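Side-chain contacts in beta-lactamase (Chitinophaga pinensis, PDB 6N36), which probably hydrolyses the beta-lactam ring of antibiotics with the help of two bound zinc ions, as in other metallo-beta-lactamases: residues F40-T43 with H48-I51; Q21-R24 with Y30-G33; Y209-M214 with E259-Y264; I152-H157 with G163-L168; A110-L113 with S119-V122. All blocks are in the same frame, centred on the assembly; numbering follows the deposited sequence. Where two conformers were deposited one is given.

Contact 1 of 5, residues F40-T43 with H48-I51; sequences FLIT and HILI
Phe40 and Ile51 face each other as a hydrogen-bonded antiparallel pair, and two residues on Ile42 meets Ile49 in the same way; these four lose most of the surface that the hairpin strands 40-42 and 48-51 bury against each other. At the first pair Ile51 N reaches Phe40 O at 2.8 Å, while Phe40 N approaches Ile51 O at 3.0 Å. Phe40 CG stands anti to the carbonyl carbon (chi1 -52°); CB lies 4.2 Å from Ile51 CB, and of the ring CD2 comes near Ile51 O. Ile42 is gripped more evenly, Ile42 N to Ile49 O and Ile49 N to Ile42 O each measuring 2.9 Å. Its CG2 rests 3.8 Å from Ile49 CD1, which an unusual chi2 of 101° swings across toward the partner strand. Phe40, Ile42, Ile49 and Ile51 share one sheet face, covered by Ile152 of strand 150-156 and extended within the sheet by Leu80, beside Ile49 and Ile51. At the turn end of the hairpin Thr43 lays its CG2 over one face of the His48 imidazole, a CH-pi contact of 4.0 Å to the ring centroid; Phe71 meets the same ring edge-to-face. Buried peptide groups are thus paired by four backbone bonds, and the face bearing Phe40, Ile42, Ile49 and Ile51 is apolar, consistent with a core position inside the alpha-beta/beta-alpha sandwich of this superfamily.

Contact 2 of 5, residues Q21-R24 with Y30-G33; sequences QPFR and YYIG
The rings of Phe23 and Tyr31 lie nearly parallel, their planes 23° apart, but are slid so far past each other that they barely overlap, with centroids 5.4 Å apart. What sits over the phenyl face is Tyr31 CB, 3.7 Å from the ring centroid and displaced toward the rim, in a CH-pi contact. Two torsions produce this: Phe23 CG is held between the backbone N and the carbonyl carbon (chi1 68°), which folds its ring over the partner strand, whereas Tyr31 CG is anti to its own N and carries the phenol onward to Thr34 O, which its OH meets in a hydrogen bond. On the other sheet face Arg24 and Tyr30 cross obliquely. The start of the arginine chain does the touching, CB lying 3.7 Å from Tyr30 CE2, and the extended remainder runs on to a cation-pi contact with Tyr242. Between the strands Tyr31 N donates to Phe23 O at 2.8 Å, and Phe23 N returns a bond to Tyr31 O at 3.1 Å. Pro22 CB closes the end, 4.1 Å from Ile32 CG2. This hairpin therefore joins the edge strand 23-26 to its sheet by two backbone hydrogen bonds and ring-to-methylene packing, while Arg24 NE is taken up by Gly27 O of the hairpin's turn and Tyr31 OH by Thr34, past the second strand.

Contact 3 of 5, residues Y209-M214 with E259-Y264; sequences YTLKAM and EWQQIY
Within 209-214, Leu211 is the side chain that meets 259-264, and it touches Trp260, Gln261 and Tyr264 together. The tight part is apolar and lies around its two methyls. CD2 comes 4.0 Å from Trp260 CB, the indole itself leading away, and CD1 settles 3.9 Å from Tyr264 CB, with CG of that ring scarcely farther. CG of Leu211 stands anti to the carbonyl carbon (chi1 -76°), and the near-extended chi2 that follows spreads the methyls between successive turns of the other helix. Pro186 also packs on this leucine.

The other side is polar and watered. Gln261 leaves its helix beside the leucine, CG anti to the backbone N, then bends at chi2 (75°), bringing its amide back over the leucine: OE1 lies 3.3 Å from Leu211 CB, a close van der Waals approach to carbon. The same oxygen accepts a hydrogen bond from a water at 3.0 Å; looseness lies in the further link of that water to Leu211 O, a weak bond of 3.5 Å. NE2 is engaged by Asp265 OD1, one turn onward, which should help fix the rotation of the amide. The short helical segments run antiparallel at 157°, and their axes stay 10.4 Å apart, leaving room for one layer of side chains.

With no direct polar bond between the segments, their association is van der Waals packing round one leucine, edged by an amide and a water; directional bonding between the two helices comes from beyond the pair, as where Met214 O meets Tyr253 OH.

Contact 4 of 5, residues I152-H157 with G163-L168; sequences IVMRQH and GANSFL
His157 ND1 and Ser166 OG meet at 2.7 Å in a hydrogen bond, the hydroxyl lying at the imidazole edge in the ring plane. His157 CG and Ser166 OG are each anti to the carbonyl carbon (chi1 -70° and -58°), which brings ring and hydroxyl together just past the end of strand 150-156. Asn184 N is a second partner of OG, so the serine links the histidine to a loop. The backbone follows suit, His157 N bonding Ala164 O at 2.8 Å. The two segments belong to the antiparallel hairpin of strands 150-156 and 165-172, whose connection carries the zinc ligand His160.

The opposite sheet face carries Met154, Asn165 and Phe167. Met154 bends at both chi2 and chi3 (each -89°), wrapping its chain at about a right angle across Asn165: CG is 3.4 Å from Asn165 OD1, and SD is 3.6 Å from Asn165 CB. The asparagine ND2 goes to Thr81 O. Phe167 touches two apolar neighbours along its CD1-CE1 side, CE1 lying 3.7 Å from Met154 CG and CD1 3.8 Å from Ile152 CG2. Four further backbone bonds pair Val153 with Leu168 and Arg155 with Ser166.

The Arg155 guanidinium turns away to a salt bridge with Asp141. Helix 203-215 packs on the His157-Ser166 side through Thr210 and Met214, Asn106 of strand 102-106 lies against Met154 and Asn165, and strand 177-182 continues the sheet beside strand 165-172.

Contact 5 of 5, residues A110-L113 with S119-V122; sequences AALL and SDYV
Leu112 reaches from helix 110-114 to Ser119 and Asp120 of the following loop, and van der Waals contact is the whole of the direct link. With CG anti to the backbone N (chi1 -177°), the leucine methyls come nearer the loop than CB does. Methyl CD1 does most of the touching: it lies 3.5 Å from Ser119 OG and also meets the backbone N and CB of Asp120. The other methyl, CD2, comes within 4.1 Å of Asp120 OD2, reaching the carboxylate at a slant.

Polar interactions run within the loop and to its surroundings. Asp120 OD1 accepts from Val122 N at 3.0 Å, an Asx turn, with the donor on the anti side and 33° out of the carboxylate plane; Met123 N also donates to this oxygen. Ser119 OG, held between its backbone N and carbonyl carbon (chi1 57°), is hydrogen-bonded to Asp115 OD2 in the link between the segments.

Asp120 also touches His85, a ligand of one zinc ion, and its side chain comes about 7 Å from the nearest zinc at closest atoms. CD1 of the leucine thus touches a hydroxyl that Asp115 engages; the Asp120 carboxylate helps order the loop, while the apolar contact seats it against the helix. A negative charge so near the metal might add to the local electrostatic field, though it lies outside the zinc ligand set.

From the N terminus, contact 2 closes first, pairing edge strand 23-26 with strand 29-31; contact 1 follows with the next hairpin, and the two are zipped together between strands 29-31 and 40-42 of one sheet. Contact 5 then closes a short loop after helix 110-114, touching none of the others. Contact 4 closes a hairpin in the second sheet, whose Ile152 and Phe167 pack on Ile42, Ile49 and Ile51 of contact 1, joining the sheets face to face. Contact 3, the longest closure, brings helix 250-268 to helix 203-215, which in turn lies on His157 and Ser166 of contact 4. All five run in series, without nesting or crossing.

Contact 1 of 5, residues F40-T43 with H48-I51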
# COMPACT_ATOMS: atom_id res chain seq x y z
N PHE A 40 -2.57 -6.22 3.21
CA PHE A 40 -1.58 -7.12 3.81
C PHE A 40 -1.77 -7.13 5.32
O PHE A 40 -1.94 -6.07 5.94
CB PHE A 40 -0.18 -6.67 3.41
CG PHE A 40 -0.06 -6.51 1.92
CD1 PHE A 40 0.15 -7.62 1.12
CD2 PHE A 40 -0.17 -5.27 1.33
CE1 PHE A 40 0.28 -7.48 -0.25
CE2 PHE A 40 -0.05 -5.14 -0.04
CZ PHE A 40 0.12 -6.25 -0.82
N LEU A 41 -1.75 -8.32 5.89
CA LEU A 41 -1.96 -8.52 7.34
C LEU A 41 -0.69 -9.10 7.92
O LEU A 41 -0.21 -10.13 7.42
CB LEU A 41 -3.13 -9.48 7.58
CG LEU A 41 -3.45 -9.74 9.04
CD1 LEU A 41 -4.08 -8.55 9.70
CD2 LEU A 41 -4.30 -11.01 9.13
N ILE A 42 -0.11 -8.45 8.93
CA ILE A 42 1.06 -8.96 9.67
C ILE A 42 0.57 -9.29 11.07
O ILE A 42 0.07 -8.42 11.76
CB ILE A 42 2.15 -7.91 9.71
CG1 ILE A 42 2.63 -7.55 8.31
CG2 ILE A 42 3.30 -8.39 10.61
CD1 ILE A 42 3.45 -6.35 8.29
N THR A 43 0.68 -10.55 11.45
CA THR A 43 0.10 -11.05 12.72
C THR A 43 1.19 -11.09 13.77
O THR A 43 2.32 -11.49 13.45
CB THR A 43 -0.56 -12.39 12.55
OG1 THR A 43 0.39 -13.38 12.07
CG2 THR A 43 -1.73 -12.30 11.60
N HIS A 48 -2.31 -7.17 15.41
CA HIS A 48 -1.93 -7.23 13.99
C HIS A 48 -1.78 -5.83 13.40
O HIS A 48 -2.34 -4.87 13.90
CB HIS A 48 -3.01 -7.98 13.20
CG HIS A 48 -3.48 -9.24 13.86
ND1 HIS A 48 -2.59 -10.15 14.44
CD2 HIS A 48 -4.73 -9.73 14.07
CE1 HIS A 48 -3.28 -11.14 14.94
NE2 HIS A 48 -4.61 -10.94 14.72
N ILE A 49 -1.04 -5.81 12.31
CA ILE A 49 -0.83 -4.61 11.46
C ILE A 49 -1.58 -4.90 10.16
O ILE A 49 -1.35 -5.95 9.51
CB ILE A 49 0.65 -4.31 11.24
CG1 ILE A 49 1.46 -4.24 12.55
CG2 ILE A 49 0.80 -3.04 10.39
CD1 ILE A 49 2.24 -5.49 12.83
N LEU A 50 -2.37 -3.92 9.72
CA LEU A 50 -3.02 -3.95 8.37
C LEU A 50 -2.40 -2.88 7.49
O LEU A 50 -2.37 -1.72 7.92
CB LEU A 50 -4.51 -3.68 8.52
CG LEU A 50 -5.26 -3.59 7.19
CD1 LEU A 50 -5.32 -4.93 6.50
CD2 LEU A 50 -6.65 -2.98 7.42
N ILE A 51 -1.91 -3.28 6.32
CA ILE A 51 -1.46 -2.32 5.29
C ILE A 51 -2.51 -2.29 4.19
O ILE A 51 -2.65 -3.27 3.47
CB ILE A 51 -0.07 -2.69 4.74
CG1 ILE A 51 0.98 -2.82 5.85
CG2 ILE A 51 0.31 -1.65 3.71
CD1 ILE A 51 2.31 -3.38 5.36

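Contact 2 of 5, residues Q21-R24 with Y30-G33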
# COMPACT_ATOMS: atom_id res chain seq x y z
N GLN A 21 -9.23 -15.54 -2.63
CA GLN A 21 -8.96 -16.45 -1.49
C GLN A 21 -7.77 -15.89 -0.72
O GLN A 21 -6.69 -15.80 -1.28
CB GLN A 21 -8.65 -17.86 -2.04
CG GLN A 21 -8.47 -18.93 -0.98
CD GLN A 21 -8.36 -20.36 -1.48
OE1 GLN A 21 -7.72 -21.19 -0.86
NE2 GLN A 21 -8.97 -20.67 -2.62
N PRO A 22 -7.90 -15.55 0.56
CA PRO A 22 -6.72 -15.07 1.29
C PRO A 22 -5.72 -16.21 1.47
O PRO A 22 -6.04 -17.40 1.47
CB PRO A 22 -7.29 -14.60 2.63
CG PRO A 22 -8.53 -15.43 2.80
CD PRO A 22 -9.09 -15.59 1.41
N PHE A 23 -4.46 -15.81 1.70
CA PHE A 23 -3.40 -16.81 1.80
C PHE A 23 -2.20 -16.26 2.55
O PHE A 23 -1.99 -15.04 2.58
CB PHE A 23 -3.01 -17.29 0.40
CG PHE A 23 -2.32 -16.30 -0.50
CD1 PHE A 23 -3.02 -15.36 -1.23
CD2 PHE A 23 -0.93 -16.25 -0.55
CE1 PHE A 23 -2.36 -14.46 -2.07
CE2 PHE A 23 -0.27 -15.38 -1.40
CZ PHE A 23 -0.98 -14.44 -2.11
N ARG A 24 -1.42 -17.18 3.07
CA ARG A 24 -0.16 -16.87 3.74
C ARG A 24 0.92 -16.66 2.68
O ARG A 24 1.15 -17.52 1.78
CB ARG A 24 0.23 -18.07 4.61
CG ARG A 24 1.47 -17.84 5.44
CD ARG A 24 1.74 -19.16 6.18
NE ARG A 24 2.94 -19.09 6.97
CZ ARG A 24 3.70 -20.12 7.26
NH1 ARG A 24 3.50 -21.29 6.68
NH2 ARG A 24 4.78 -19.92 8.01
N TYR A 30 0.28 -12.19 5.54
CA TYR A 30 -0.86 -12.78 4.81
C TYR A 30 -1.39 -11.73 3.81
O TYR A 30 -1.44 -10.51 4.08
CB TYR A 30 -2.00 -13.16 5.76
CG TYR A 30 -1.60 -14.20 6.76
CD1 TYR A 30 -0.93 -13.84 7.93
CD2 TYR A 30 -1.86 -15.54 6.56
CE1 TYR A 30 -0.50 -14.78 8.84
CE2 TYR A 30 -1.47 -16.49 7.51
CZ TYR A 30 -0.75 -16.11 8.64
OH TYR A 30 -0.36 -17.02 9.61
N TYR A 31 -1.90 -12.27 2.71
CA TYR A 31 -2.65 -11.52 1.68
C TYR A 31 -4.13 -11.63 2.03
O TYR A 31 -4.65 -12.74 2.13
CB TYR A 31 -2.42 -12.06 0.28
CG TYR A 31 -3.04 -11.20 -0.80
CD1 TYR A 31 -2.33 -10.13 -1.34
CD2 TYR A 31 -4.35 -11.39 -1.25
CE1 TYR A 31 -2.88 -9.32 -2.30
CE2 TYR A 31 -4.90 -10.58 -2.23
CZ TYR A 31 -4.15 -9.57 -2.79
OH TYR A 31 -4.67 -8.72 -3.73
N ILE A 32 -4.83 -10.53 2.24
CA ILE A 32 -6.28 -10.51 2.55
C ILE A 32 -7.03 -9.53 1.64
O ILE A 32 -8.14 -9.13 1.97
CB ILE A 32 -6.54 -10.21 4.04
CG1 ILE A 32 -5.99 -8.85 4.51
CG2 ILE A 32 -6.01 -11.36 4.87
CD1 ILE A 32 -6.54 -8.46 5.86
N GLY A 33 -6.44 -9.19 0.51
CA GLY A 33 -7.00 -8.21 -0.41
C GLY A 33 -7.98 -8.80 -1.39
O GLY A 33 -8.46 -9.91 -1.21

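Contact 3 of 5, residues Y209-M214 with E259-Y264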
# COMPACT_ATOMS: atom_id res chain seq x y z
N TYR A 209 13.49 11.36 -7.37
CA TYR A 209 14.08 10.83 -6.13
C TYR A 209 13.63 9.39 -5.91
O TYR A 209 14.44 8.45 -5.69
CB TYR A 209 13.77 11.72 -4.92
CG TYR A 209 14.03 11.02 -3.61
CD1 TYR A 209 15.30 10.98 -3.07
CD2 TYR A 209 13.07 10.28 -2.96
CE1 TYR A 209 15.58 10.26 -1.95
CE2 TYR A 209 13.32 9.55 -1.82
CZ TYR A 209 14.58 9.62 -1.25
OH TYR A 209 14.90 8.87 -0.14
N THR A 210 12.32 9.17 -6.00
CA THR A 210 11.74 7.85 -5.70
C THR A 210 12.26 6.79 -6.68
O THR A 210 12.57 5.66 -6.23
CB THR A 210 10.23 7.97 -5.75
OG1 THR A 210 9.87 8.76 -4.61
CG2 THR A 210 9.53 6.64 -5.71
N LEU A 211 12.32 7.11 -7.97
CA LEU A 211 12.81 6.08 -8.93
C LEU A 211 14.23 5.64 -8.55
O LEU A 211 14.50 4.42 -8.57
CB LEU A 211 12.73 6.66 -10.33
CG LEU A 211 11.31 6.70 -10.89
CD1 LEU A 211 11.17 7.74 -11.97
CD2 LEU A 211 10.92 5.31 -11.36
N LYS A 212 15.09 6.55 -8.15
CA LYS A 212 16.47 6.19 -7.76
C LYS A 212 16.46 5.44 -6.42
O LYS A 212 17.12 4.38 -6.29
CB LYS A 212 17.35 7.44 -7.70
CG LYS A 212 17.56 8.11 -9.06
CD LYS A 212 18.40 9.36 -9.03
CE LYS A 212 17.68 10.55 -8.45
NZ LYS A 212 18.55 11.74 -8.36
N ALA A 213 15.69 5.92 -5.45
CA ALA A 213 15.65 5.40 -4.08
C ALA A 213 15.12 3.95 -4.10
O ALA A 213 15.69 3.07 -3.45
CB ALA A 213 14.80 6.28 -3.23
N MET A 214 14.07 3.68 -4.87
CA MET A 214 13.48 2.34 -4.91
C MET A 214 14.45 1.37 -5.62
O MET A 214 14.48 0.22 -5.21
CB MET A 214 12.10 2.41 -5.58
CG MET A 214 11.13 3.17 -4.70
SD MET A 214 9.44 3.06 -5.35
CE MET A 214 9.06 1.37 -4.84
N GLU A 259 10.61 0.82 -16.52
CA GLU A 259 9.48 1.28 -17.36
C GLU A 259 9.04 2.66 -16.85
O GLU A 259 8.85 3.58 -17.68
CB GLU A 259 8.32 0.28 -17.39
CG GLU A 259 8.63 -1.00 -18.15
CD GLU A 259 7.72 -2.19 -17.89
OE1 GLU A 259 6.58 -1.98 -17.43
OE2 GLU A 259 8.15 -3.35 -18.20
N TRP A 260 8.85 2.81 -15.54
CA TRP A 260 8.44 4.13 -15.04
C TRP A 260 9.54 5.19 -15.23
O TRP A 260 9.21 6.36 -15.46
CB TRP A 260 7.88 4.06 -13.63
CG TRP A 260 6.51 3.47 -13.64
CD1 TRP A 260 6.19 2.22 -13.20
CD2 TRP A 260 5.31 4.03 -14.20
NE1 TRP A 260 4.86 1.97 -13.43
CE2 TRP A 260 4.30 3.06 -14.06
CE3 TRP A 260 4.99 5.25 -14.82
CZ2 TRP A 260 2.99 3.27 -14.51
CZ3 TRP A 260 3.69 5.44 -15.29
CH2 TRP A 260 2.72 4.46 -15.14
N GLN A 261 10.82 4.81 -15.16
CA GLN A 261 11.91 5.80 -15.39
C GLN A 261 11.85 6.25 -16.86
O GLN A 261 12.04 7.42 -17.12
CB GLN A 261 13.26 5.20 -15.04
CG GLN A 261 14.41 6.17 -15.27
CD GLN A 261 14.45 7.23 -14.19
OE1 GLN A 261 14.61 6.88 -13.01
NE2 GLN A 261 14.25 8.47 -14.57
N GLN A 262 11.56 5.34 -17.79
CA GLN A 262 11.51 5.75 -19.21
C GLN A 262 10.29 6.63 -19.43
O GLN A 262 10.41 7.61 -20.20
CB GLN A 262 11.41 4.56 -20.15
CG GLN A 262 12.66 3.71 -20.18
CD GLN A 262 12.29 2.51 -21.02
OE1 GLN A 262 12.10 2.64 -22.23
NE2 GLN A 262 12.10 1.37 -20.38
N ILE A 263 9.14 6.33 -18.78
CA ILE A 263 7.96 7.21 -18.90
C ILE A 263 8.30 8.59 -18.33
O ILE A 263 8.00 9.59 -18.95
CB ILE A 263 6.73 6.56 -18.26
CG1 ILE A 263 6.29 5.39 -19.15
CG2 ILE A 263 5.63 7.60 -18.05
CD1 ILE A 263 5.45 4.37 -18.47
N TYR A 264 8.86 8.64 -17.13
CA TYR A 264 9.30 9.90 -16.48
C TYR A 264 10.18 10.69 -17.46
O TYR A 264 9.93 11.90 -17.68
CB TYR A 264 10.04 9.59 -15.18
CG TYR A 264 10.61 10.81 -14.53
CD1 TYR A 264 11.84 11.27 -14.94
CD2 TYR A 264 9.93 11.53 -13.56
CE1 TYR A 264 12.38 12.45 -14.45
CE2 TYR A 264 10.49 12.68 -13.02
CZ TYR A 264 11.72 13.12 -13.44
OH TYR A 264 12.23 14.35 -13.03
O HOH W 1 15.65 4.32 -11.87

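Contact 4 of 5, residues I152-H157 with G163-L168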
# COMPACT_ATOMS: atom_id res chain seq x y z
N ILE A 152 8.77 -2.82 11.36
CA ILE A 152 8.46 -2.37 10.00
C ILE A 152 9.12 -1.00 9.80
O ILE A 152 8.86 -0.10 10.60
CB ILE A 152 6.94 -2.27 9.83
CG1 ILE A 152 6.24 -3.60 10.04
CG2 ILE A 152 6.64 -1.64 8.48
CD1 ILE A 152 4.75 -3.40 10.30
N VAL A 153 9.91 -0.88 8.75
CA VAL A 153 10.51 0.43 8.40
C VAL A 153 9.75 1.09 7.24
O VAL A 153 9.50 0.42 6.23
CB VAL A 153 12.00 0.27 8.09
CG1 VAL A 153 12.57 1.61 7.64
CG2 VAL A 153 12.75 -0.28 9.29
N MET A 154 9.32 2.33 7.42
CA MET A 154 8.66 3.12 6.34
C MET A 154 9.73 3.84 5.52
O MET A 154 10.69 4.40 6.16
CB MET A 154 7.66 4.13 6.90
CG MET A 154 6.88 4.81 5.79
SD MET A 154 7.77 6.34 5.19
CE MET A 154 7.08 7.51 6.31
N ARG A 155 9.68 3.76 4.20
CA ARG A 155 10.56 4.57 3.35
C ARG A 155 9.70 5.50 2.52
O ARG A 155 8.76 5.01 1.88
CB ARG A 155 11.50 3.74 2.47
CG ARG A 155 12.46 2.84 3.22
CD ARG A 155 13.41 3.57 4.13
NE ARG A 155 14.06 4.74 3.56
CZ ARG A 155 15.26 4.74 2.97
NH1 ARG A 155 15.93 3.61 2.79
NH2 ARG A 155 15.71 5.87 2.45
N GLN A 156 10.01 6.80 2.51
CA GLN A 156 9.23 7.78 1.74
C GLN A 156 9.56 7.63 0.25
O GLN A 156 10.73 7.76 -0.14
CB GLN A 156 9.44 9.22 2.22
CG GLN A 156 8.94 9.48 3.63
CD GLN A 156 9.22 10.91 4.02
OE1 GLN A 156 10.29 11.44 3.68
NE2 GLN A 156 8.31 11.53 4.76
N HIS A 157 8.52 7.39 -0.54
CA HIS A 157 8.60 7.16 -2.00
C HIS A 157 7.62 8.11 -2.67
O HIS A 157 6.68 7.68 -3.29
CB HIS A 157 8.43 5.68 -2.31
CG HIS A 157 9.58 4.88 -1.87
ND1 HIS A 157 9.46 3.54 -1.56
CD2 HIS A 157 10.90 5.20 -1.72
CE1 HIS A 157 10.63 3.10 -1.16
NE2 HIS A 157 11.54 4.08 -1.22
N GLY A 163 2.83 11.79 0.07
CA GLY A 163 3.19 10.89 1.19
C GLY A 163 3.23 9.42 0.80
O GLY A 163 3.27 8.54 1.72
N ALA A 164 3.29 9.08 -0.47
CA ALA A 164 3.44 7.68 -0.89
C ALA A 164 4.69 7.07 -0.28
O ALA A 164 5.76 7.77 -0.08
CB ALA A 164 3.43 7.52 -2.39
N ASN A 165 4.56 5.82 0.16
CA ASN A 165 5.65 5.17 0.90
C ASN A 165 5.57 3.66 0.75
O ASN A 165 4.50 3.07 0.39
CB ASN A 165 5.65 5.62 2.35
CG ASN A 165 4.35 5.50 3.11
OD1 ASN A 165 4.20 6.15 4.11
ND2 ASN A 165 3.47 4.57 2.79
N SER A 166 6.71 3.03 0.96
CA SER A 166 6.85 1.56 0.96
C SER A 166 7.18 1.13 2.39
O SER A 166 7.64 1.97 3.22
CB SER A 166 7.95 1.11 0.01
OG SER A 166 7.67 1.58 -1.31
N PHE A 167 7.06 -0.18 2.65
CA PHE A 167 7.35 -0.77 3.96
C PHE A 167 8.28 -1.96 3.77
O PHE A 167 8.07 -2.79 2.87
CB PHE A 167 6.06 -1.19 4.68
CG PHE A 167 5.12 -0.04 4.91
CD1 PHE A 167 5.35 0.87 5.92
CD2 PHE A 167 4.00 0.13 4.10
CE1 PHE A 167 4.51 1.94 6.12
CE2 PHE A 167 3.15 1.21 4.30
CZ PHE A 167 3.38 2.11 5.31
N LEU A 168 9.32 -2.01 4.60
CA LEU A 168 10.31 -3.12 4.61
C LEU A 168 10.23 -3.77 5.98
O LEU A 168 10.24 -3.05 7.03
CB LEU A 168 11.72 -2.55 4.42
CG LEU A 168 12.18 -2.20 3.01
CD1 LEU A 168 13.41 -1.27 3.14
CD2 LEU A 168 12.64 -3.45 2.25

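Contact 5 of 5, residues A110-L113 with S119-V122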
# COMPACT_ATOMS: atom_id res chain seq x y z
N ALA A 110 -0.66 13.12 5.67
CA ALA A 110 -1.59 13.25 6.81
C ALA A 110 -2.75 14.20 6.49
O ALA A 110 -3.92 13.88 6.81
CB ALA A 110 -0.84 13.70 8.03
N ALA A 111 -2.48 15.36 5.88
CA ALA A 111 -3.56 16.32 5.57
C ALA A 111 -4.52 15.73 4.54
O ALA A 111 -5.73 15.82 4.73
CB ALA A 111 -3.00 17.64 5.12
N LEU A 112 -3.97 15.03 3.55
CA LEU A 112 -4.81 14.40 2.51
C LEU A 112 -5.72 13.34 3.13
O LEU A 112 -6.89 13.26 2.82
CB LEU A 112 -3.86 13.81 1.47
CG LEU A 112 -4.52 13.17 0.24
CD1 LEU A 112 -5.32 14.20 -0.54
CD2 LEU A 112 -3.45 12.56 -0.66
N LEU A 113 -5.18 12.49 3.98
CA LEU A 113 -6.00 11.46 4.66
C LEU A 113 -7.06 12.12 5.55
O LEU A 113 -8.16 11.64 5.61
CB LEU A 113 -5.03 10.58 5.47
CG LEU A 113 -5.68 9.33 6.06
CD1 LEU A 113 -6.18 8.39 4.95
CD2 LEU A 113 -4.70 8.66 6.97
N SER A 119 -7.92 17.58 -1.03
CA SER A 119 -6.66 18.30 -1.40
C SER A 119 -5.81 17.51 -2.41
O SER A 119 -4.69 17.95 -2.67
CB SER A 119 -5.87 18.65 -0.18
OG SER A 119 -5.55 17.54 0.63
N ASP A 120 -6.34 16.44 -3.03
CA ASP A 120 -5.52 15.62 -3.95
C ASP A 120 -5.02 16.46 -5.13
O ASP A 120 -5.81 17.19 -5.77
CB ASP A 120 -6.31 14.43 -4.45
CG ASP A 120 -5.42 13.44 -5.17
OD1 ASP A 120 -5.17 13.62 -6.40
OD2 ASP A 120 -4.90 12.54 -4.47
N TYR A 121 -3.74 16.38 -5.46
CA TYR A 121 -3.17 17.30 -6.47
C TYR A 121 -3.67 17.02 -7.87
O TYR A 121 -3.56 17.92 -8.73
CB TYR A 121 -1.64 17.29 -6.43
CG TYR A 121 -0.93 16.10 -7.02
CD1 TYR A 121 -0.68 14.95 -6.30
CD2 TYR A 121 -0.41 16.16 -8.30
CE1 TYR A 121 0.07 13.90 -6.84
CE2 TYR A 121 0.32 15.13 -8.85
CZ TYR A 121 0.57 13.98 -8.12
OH TYR A 121 1.35 12.98 -8.68
N VAL A 122 -4.28 15.87 -8.13
CA VAL A 122 -4.87 15.53 -9.45
C VAL A 122 -6.39 15.56 -9.30
O VAL A 122 -7.05 16.29 -10.05
CB VAL A 122 -4.38 14.17 -9.99
CG1 VAL A 122 -5.09 13.76 -11.31
CG2 VAL A 122 -2.89 14.09 -10.16